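Extracellular solute-binding protein family 1 (Alicyclobacillus acidocaldarius subsp. acidocaldarius, PDB 4OVJ) probably binds a small solute outside the cell and delivers it to an ABC-type transporter. Local coordinates at residues Gly99-Leu104 with Trp298-Ser302; Thr26-Trp32 with Pro82-Asp88. All blocks are in the same frame, centred on the assembly; numbering follows the deposited sequence.

Contact 1: residues Gly99-Leu104 with Trp298-Ser302; sequences GQLLNL and WSIYS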
loop_
_atom_site.group_PDB
_atom_site.type_symbol
_atom_site.label_atom_id
_atom_site.label_comp_id
_atom_site.label_asym_id
_atom_site.label_seq_id
_atom_site.Cartn_x
_atom_site.Cartn_y
_atom_site.Cartn_z
ATOM N N GLY A 99 -22.774 13.345 -0.075
ATOM C CA GLY A 99 -23.432 13.300 1.218
ATOM C C GLY A 99 -23.920 11.926 1.650
ATOM O O GLY A 99 -24.783 11.811 2.508
ATOM N N GLN A 100 -23.329 10.877 1.091
ATOM C CA GLN A 100 -23.768 9.514 1.370
ATOM C C GLN A 100 -23.027 8.871 2.556
ATOM O O GLN A 100 -23.398 7.789 2.995
ATOM C CB GLN A 100 -23.579 8.633 0.134
ATOM C CG GLN A 100 -24.253 9.162 -1.122
ATOM C CD GLN A 100 -25.765 9.177 -1.042
ATOM O OE1 GLN A 100 -26.351 8.914 -0.007
ATOM N NE2 GLN A 100 -26.403 9.484 -2.157
ATOM N N LEU A 101 -21.969 9.515 3.038
ATOM C CA LEU A 101 -21.119 8.952 4.083
ATOM C C LEU A 101 -21.150 9.783 5.358
ATOM O O LEU A 101 -21.033 11.016 5.327
ATOM C CB LEU A 101 -19.678 8.824 3.581
ATOM C CG LEU A 101 -19.479 8.017 2.297
ATOM C CD1 LEU A 101 -18.001 7.900 1.943
ATOM C CD2 LEU A 101 -20.097 6.640 2.427
ATOM N N LEU A 102 -21.275 9.080 6.481
ATOM C CA LEU A 102 -21.275 9.687 7.794
ATOM C C LEU A 102 -19.905 10.260 8.122
ATOM O O LEU A 102 -18.881 9.616 7.910
ATOM C CB LEU A 102 -21.657 8.653 8.851
ATOM C CG LEU A 102 -21.945 9.161 10.253
ATOM C CD1 LEU A 102 -23.210 9.991 10.265
ATOM C CD2 LEU A 102 -22.090 7.973 11.181
ATOM N N ASN A 103 -19.891 11.477 8.641
ATOM C CA ASN A 103 -18.656 12.078 9.133
ATOM C C ASN A 103 -18.289 11.421 10.459
ATOM O O ASN A 103 -19.018 11.536 11.452
ATOM C CB ASN A 103 -18.805 13.597 9.291
ATOM C CG ASN A 103 -17.493 14.295 9.598
ATOM O OD1 ASN A 103 -16.470 13.672 9.861
ATOM N ND2 ASN A 103 -17.531 15.609 9.584
ATOM N N LEU A 104 -17.164 10.714 10.449
ATOM C CA LEU A 104 -16.687 9.940 11.583
ATOM C C LEU A 104 -15.750 10.719 12.489
ATOM O O LEU A 104 -15.309 10.196 13.518
ATOM C CB LEU A 104 -15.967 8.665 11.079
ATOM C CG LEU A 104 -16.733 7.814 10.061
ATOM C CD1 LEU A 104 -15.875 6.652 9.587
ATOM C CD2 LEU A 104 -18.066 7.349 10.620
ATOM N N TRP A 298 -13.437 1.285 5.937
ATOM C CA TRP A 298 -14.787 1.125 6.453
ATOM C C TRP A 298 -15.451 2.501 6.471
ATOM O O TRP A 298 -14.890 3.452 7.004
ATOM C CB TRP A 298 -14.805 0.577 7.877
ATOM C CG TRP A 298 -14.071 -0.691 8.101
ATOM C CD1 TRP A 298 -13.125 -0.902 9.055
ATOM C CD2 TRP A 298 -14.201 -1.925 7.385
ATOM N NE1 TRP A 298 -12.666 -2.187 8.991
ATOM C CE2 TRP A 298 -13.304 -2.840 7.971
ATOM C CE3 TRP A 298 -14.983 -2.349 6.303
ATOM C CZ2 TRP A 298 -13.163 -4.141 7.507
ATOM C CZ3 TRP A 298 -14.848 -3.647 5.855
ATOM C CH2 TRP A 298 -13.950 -4.525 6.458
ATOM N N SER A 299 -16.657 2.573 5.912
ATOM C CA SER A 299 -17.458 3.784 5.923
ATOM C C SER A 299 -18.869 3.440 6.432
ATOM O O SER A 299 -19.308 2.285 6.381
ATOM C CB SER A 299 -17.535 4.377 4.516
ATOM O OG SER A 299 -16.279 4.872 4.051
ATOM N N ILE A 300 -19.562 4.451 6.922
ATOM C CA ILE A 300 -20.914 4.310 7.429
ATOM C C ILE A 300 -21.843 5.213 6.615
ATOM O O ILE A 300 -21.486 6.339 6.273
ATOM C CB ILE A 300 -20.982 4.665 8.926
ATOM C CG1 ILE A 300 -20.110 3.710 9.735
ATOM C CG2 ILE A 300 -22.423 4.621 9.459
ATOM C CD1 ILE A 300 -19.948 4.079 11.193
ATOM N N TYR A 301 -23.042 4.710 6.322
ATOM C CA TYR A 301 -24.049 5.481 5.603
ATOM C C TYR A 301 -24.443 6.719 6.392
ATOM O O TYR A 301 -24.768 6.625 7.576
ATOM C CB TYR A 301 -25.277 4.609 5.385
ATOM C CG TYR A 301 -26.392 5.189 4.551
ATOM C CD1 TYR A 301 -26.135 6.037 3.485
ATOM C CD2 TYR A 301 -27.712 4.823 4.803
ATOM C CE1 TYR A 301 -27.172 6.543 2.709
ATOM C CE2 TYR A 301 -28.748 5.307 4.031
ATOM C CZ TYR A 301 -28.479 6.164 2.988
ATOM O OH TYR A 301 -29.527 6.644 2.230
ATOM N N SER A 302 -24.465 7.874 5.727
ATOM C CA SER A 302 -24.802 9.122 6.401
ATOM C C SER A 302 -26.191 9.065 7.029
ATOM O O SER A 302 -26.442 9.733 8.022
ATOM C CB SER A 302 -24.762 10.291 5.414
ATOM O OG SER A 302 -25.618 10.029 4.313
HETATM O O HOH W 1 -29.085 8.644 0.600
HETATM O O HOH W 2 -18.341 7.116 6.892
#
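A single beta bridge between L101 and Y301, flanked by backbone and serine hydrogen bonds, joins the loop that follows helix 92-98 to the outgoing end of strand 293-300. Two backbone bonds define it. The L102 N-H meets the I300 carbonyl at 2.8 Å from N to O and is almost straight (178°), while S302 N reaches Q100 O at 2.9 Å from well above the carbonyl plane. Beside them S302 OG donates to G99 O at 2.7 Å; the hydroxyl can do this because chi1 (56°) sets it between the backbone N and the carbonyl carbon, toward the G99 carbonyl. G99 itself has positive phi and closes helix 92-98 in a Schellman motif, so the serine grips the carbonyl exactly where the chain leaves the helix.

In the two-lobed periplasmic-binding-protein fold, strand 293-300 runs antiparallel to 84-87 and to 128-144. S299 OG bonds to Y130 O on the latter, and L101 packs on Y130 as well as on CB of S299. The apolar part of the contact is a short leucine row along I300: L102 lies beside it, pointing the same way, with CD2 3.8 Å from I300 CG2, whereas L104 CD2 approaches the other branch, I300 CD1, obliquely. Further out, the Q100 side chain runs alongside Y301, its amide 24° from the ring plane and OE1 at the ring edge. One water donates to Q100 OE1 (2.8 Å) and also bonds Y301 OH, and a second joins L102 O to I300 N.

Contact 2: residues Thr26-Trp32 with Pro82-Asp88; sequences TLTFGFW and PDIMQMD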
loop_
_atom_site.group_PDB
_atom_site.type_symbol
_atom_site.label_atom_id
_atom_site.label_comp_id
_atom_site.label_asym_id
_atom_site.label_seq_id
_atom_site.Cartn_x
_atom_site.Cartn_y
_atom_site.Cartn_z
ATOM N N THR A 26 -30.622 -4.305 13.642
ATOM C CA THR A 26 -29.902 -4.943 12.556
ATOM C C THR A 26 -29.198 -3.896 11.695
ATOM O O THR A 26 -29.807 -2.892 11.288
ATOM C CB THR A 26 -30.852 -5.754 11.669
ATOM O OG1 THR A 26 -31.463 -6.772 12.456
ATOM C CG2 THR A 26 -30.110 -6.395 10.489
ATOM N N LEU A 27 -27.919 -4.145 11.428
ATOM C CA LEU A 27 -27.117 -3.339 10.512
ATOM C C LEU A 27 -26.864 -4.135 9.256
ATOM O O LEU A 27 -26.500 -5.309 9.342
ATOM C CB LEU A 27 -25.749 -3.017 11.113
ATOM C CG LEU A 27 -25.727 -2.260 12.433
ATOM C CD1 LEU A 27 -24.334 -2.270 13.037
ATOM C CD2 LEU A 27 -26.183 -0.832 12.214
ATOM N N THR A 28 -27.015 -3.506 8.095
ATOM C CA THR A 28 -26.571 -4.117 6.831
ATOM C C THR A 28 -25.116 -3.720 6.556
ATOM O O THR A 28 -24.691 -2.627 6.908
ATOM C CB THR A 28 -27.452 -3.665 5.657
ATOM O OG1 THR A 28 -27.602 -2.248 5.706
ATOM C CG2 THR A 28 -28.817 -4.338 5.743
ATOM N N PHE A 29 -24.363 -4.623 5.932
ATOM C CA PHE A 29 -22.923 -4.482 5.756
ATOM C C PHE A 29 -22.544 -4.953 4.366
ATOM O O PHE A 29 -22.558 -6.152 4.088
ATOM C CB PHE A 29 -22.204 -5.306 6.818
ATOM C CG PHE A 29 -20.695 -5.387 6.664
ATOM C CD1 PHE A 29 -19.951 -4.357 6.112
ATOM C CD2 PHE A 29 -20.017 -6.493 7.161
ATOM C CE1 PHE A 29 -18.568 -4.433 6.027
ATOM C CE2 PHE A 29 -18.646 -6.578 7.069
ATOM C CZ PHE A 29 -17.915 -5.549 6.512
ATOM N N GLY A 30 -22.222 -3.992 3.499
ATOM C CA GLY A 30 -21.806 -4.275 2.136
ATOM C C GLY A 30 -20.288 -4.336 2.027
ATOM O O GLY A 30 -19.583 -3.522 2.603
ATOM N N PHE A 31 -19.786 -5.314 1.282
ATOM C CA PHE A 31 -18.356 -5.404 1.023
ATOM C C PHE A 31 -18.104 -6.188 -0.252
ATOM O O PHE A 31 -19.004 -6.856 -0.755
ATOM C CB PHE A 31 -17.608 -6.001 2.228
ATOM C CG PHE A 31 -17.986 -7.407 2.535
ATOM C CD1 PHE A 31 -19.121 -7.686 3.290
ATOM C CD2 PHE A 31 -17.203 -8.458 2.079
ATOM C CE1 PHE A 31 -19.471 -8.995 3.580
ATOM C CE2 PHE A 31 -17.551 -9.766 2.367
ATOM C CZ PHE A 31 -18.685 -10.032 3.108
ATOM N N TRP A 32 -16.902 -6.042 -0.795
ATOM C CA TRP A 32 -16.472 -6.772 -1.981
ATOM C C TRP A 32 -15.312 -7.670 -1.612
ATOM O O TRP A 32 -14.699 -7.525 -0.553
ATOM C CB TRP A 32 -16.036 -5.824 -3.107
ATOM C CG TRP A 32 -14.633 -5.240 -2.959
ATOM C CD1 TRP A 32 -13.462 -5.820 -3.351
ATOM C CD2 TRP A 32 -14.275 -3.977 -2.384
ATOM N NE1 TRP A 32 -12.401 -5.010 -3.050
ATOM C CE2 TRP A 32 -12.866 -3.866 -2.463
ATOM C CE3 TRP A 32 -15.005 -2.923 -1.825
ATOM C CZ2 TRP A 32 -12.169 -2.745 -1.994
ATOM C CZ3 TRP A 32 -14.314 -1.804 -1.348
ATOM C CH2 TRP A 32 -12.905 -1.728 -1.433
ATOM N N PRO A 82 -26.295 0.227 2.287
ATOM C CA PRO A 82 -26.089 -0.500 3.542
ATOM C C PRO A 82 -25.597 0.436 4.628
ATOM O O PRO A 82 -24.954 1.450 4.323
ATOM C CB PRO A 82 -24.985 -1.518 3.217
ATOM C CG PRO A 82 -24.419 -1.109 1.918
ATOM C CD PRO A 82 -25.255 -0.041 1.283
ATOM N N ASP A 83 -25.853 0.083 5.884
ATOM C CA ASP A 83 -25.389 0.888 7.016
ATOM C C ASP A 83 -23.881 1.017 7.082
ATOM O O ASP A 83 -23.372 2.075 7.415
ATOM C CB ASP A 83 -25.881 0.311 8.335
ATOM C CG ASP A 83 -27.386 0.309 8.427
ATOM O OD1 ASP A 83 -27.991 1.407 8.412
ATOM O OD2 ASP A 83 -27.961 -0.793 8.475
ATOM N N ILE A 84 -23.179 -0.082 6.819
ATOM C CA ILE A 84 -21.722 -0.074 6.750
ATOM C C ILE A 84 -21.307 -0.506 5.350
ATOM O O ILE A 84 -21.847 -1.469 4.801
ATOM C CB ILE A 84 -21.088 -1.015 7.788
ATOM C CG1 ILE A 84 -21.487 -0.597 9.209
ATOM C CG2 ILE A 84 -19.571 -1.021 7.636
ATOM C CD1 ILE A 84 -22.707 -1.324 9.734
HETATM N N MSE A 85 -20.360 0.233 4.779
HETATM C CA MSE A 85 -19.931 0.049 3.404
HETATM C C MSE A 85 -18.440 -0.056 3.394
HETATM O O MSE A 85 -17.741 0.833 3.885
HETATM C CB MSE A 85 -20.292 1.265 2.550
HETATM C CG MSE A 85 -21.723 1.219 2.021
HETATM SE SE MSE A 85 -22.178 2.939 1.152
HETATM C CE MSE A 85 -22.774 3.845 2.790
ATOM N N GLN A 86 -17.927 -1.130 2.823
ATOM C CA GLN A 86 -16.516 -1.173 2.488
ATOM C C GLN A 86 -16.321 -0.172 1.334
ATOM O O GLN A 86 -17.141 -0.097 0.415
ATOM C CB GLN A 86 -16.086 -2.582 2.121
ATOM C CG GLN A 86 -14.596 -2.835 2.162
ATOM C CD GLN A 86 -14.334 -4.313 2.001
ATOM O OE1 GLN A 86 -14.421 -5.088 2.950
ATOM N NE2 GLN A 86 -14.077 -4.717 0.794
HETATM N N MSE A 87 -15.272 0.638 1.427
HETATM C CA MSE A 87 -15.057 1.750 0.509
HETATM C C MSE A 87 -13.640 1.700 0.011
HETATM O O MSE A 87 -12.752 1.170 0.676
HETATM C CB MSE A 87 -15.392 3.031 1.263
HETATM C CG MSE A 87 -15.249 4.339 0.484
HETATM SE SE MSE A 87 -16.404 4.427 -1.104
HETATM C CE MSE A 87 -18.114 3.700 -0.463
ATOM N N ASP A 88 -13.437 2.246 -1.181
ATOM C CA ASP A 88 -12.130 2.302 -1.802
ATOM C C ASP A 88 -11.677 3.753 -1.988
ATOM O O ASP A 88 -12.491 4.664 -2.193
ATOM C CB ASP A 88 -12.126 1.616 -3.155
ATOM C CG ASP A 88 -10.708 1.466 -3.718
ATOM O OD1 ASP A 88 -9.945 0.606 -3.209
ATOM O OD2 ASP A 88 -10.352 2.212 -4.660
HETATM O O HOH W 3 -30.394 -1.461 9.105
#
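Strands 26-31 and 84-87 pair in parallel, their axes 4.8 Å apart and inclined by 13°, with F29 opposite I84 and G30 opposite M85. The ladder is regular: I84 N to T28 O is 3.0 Å, and G30 N to I84 O and Q86 N to G30 O continue it. Packing is close along this ladder and continues over W32 and Q86 at its end. In the conformer given, I84 CG2 lies 3.7 Å from F29 CD1, while F31 CD1 stands over the face of the F29 ring. At G30 a side chain would press on the ring of P82, since a CB would fall about 3.0 Å from P82 CG.

The pairing, with strand 55-61 parallel on the other edge of 26-31 and helices 35-51 and 65-77 in the connections, is the beta-alpha-beta arrangement of a periplasmic-binding-protein lobe. At its C-terminal end Q86 extends across W32, amide and indole planes 80° apart, so that NE2 sits 3.2 Å above the ring plane, over its centre, and also donates to W32 O in a bent bond (145°). R331 holds OE1 of the same amide. With an alanine at W32, the Q86 amide would probably lose the ring beneath NE2, and a gap would open beside F65 and F69.

The opposite end is more accessible to solvent and hydrated, though well bonded. Here T28 and D83 exchange bonds: T28 N donates to the anti lone pair of D83 OD2 (2.9 Å), and D83 N donates to T28 OG1 (2.9 Å). A water bridges D83 OD2 to the T26 carbonyl, while OD1 turns to T304.

From the N terminus, strand 25-31 is laid down first, and the chain passes through helix 35-51, strand 55-61 and helix 65-77 before 82-88 returns beside it; contact 2 closes that loop of 49 residues. Helix 92-98 follows, and 99-104 then waits through 193 residues, including strand 128-144, until 298-302 arrives and closes contact 1. The two closures are in series, neither enclosing nor crossing the other. They nevertheless meet in one sheet, centres 10 Å apart: 84-87 lies between 25-31 and 293-300, with probable hydrogen bonds from M85 N to S299 O and from Y301 N to D83 O.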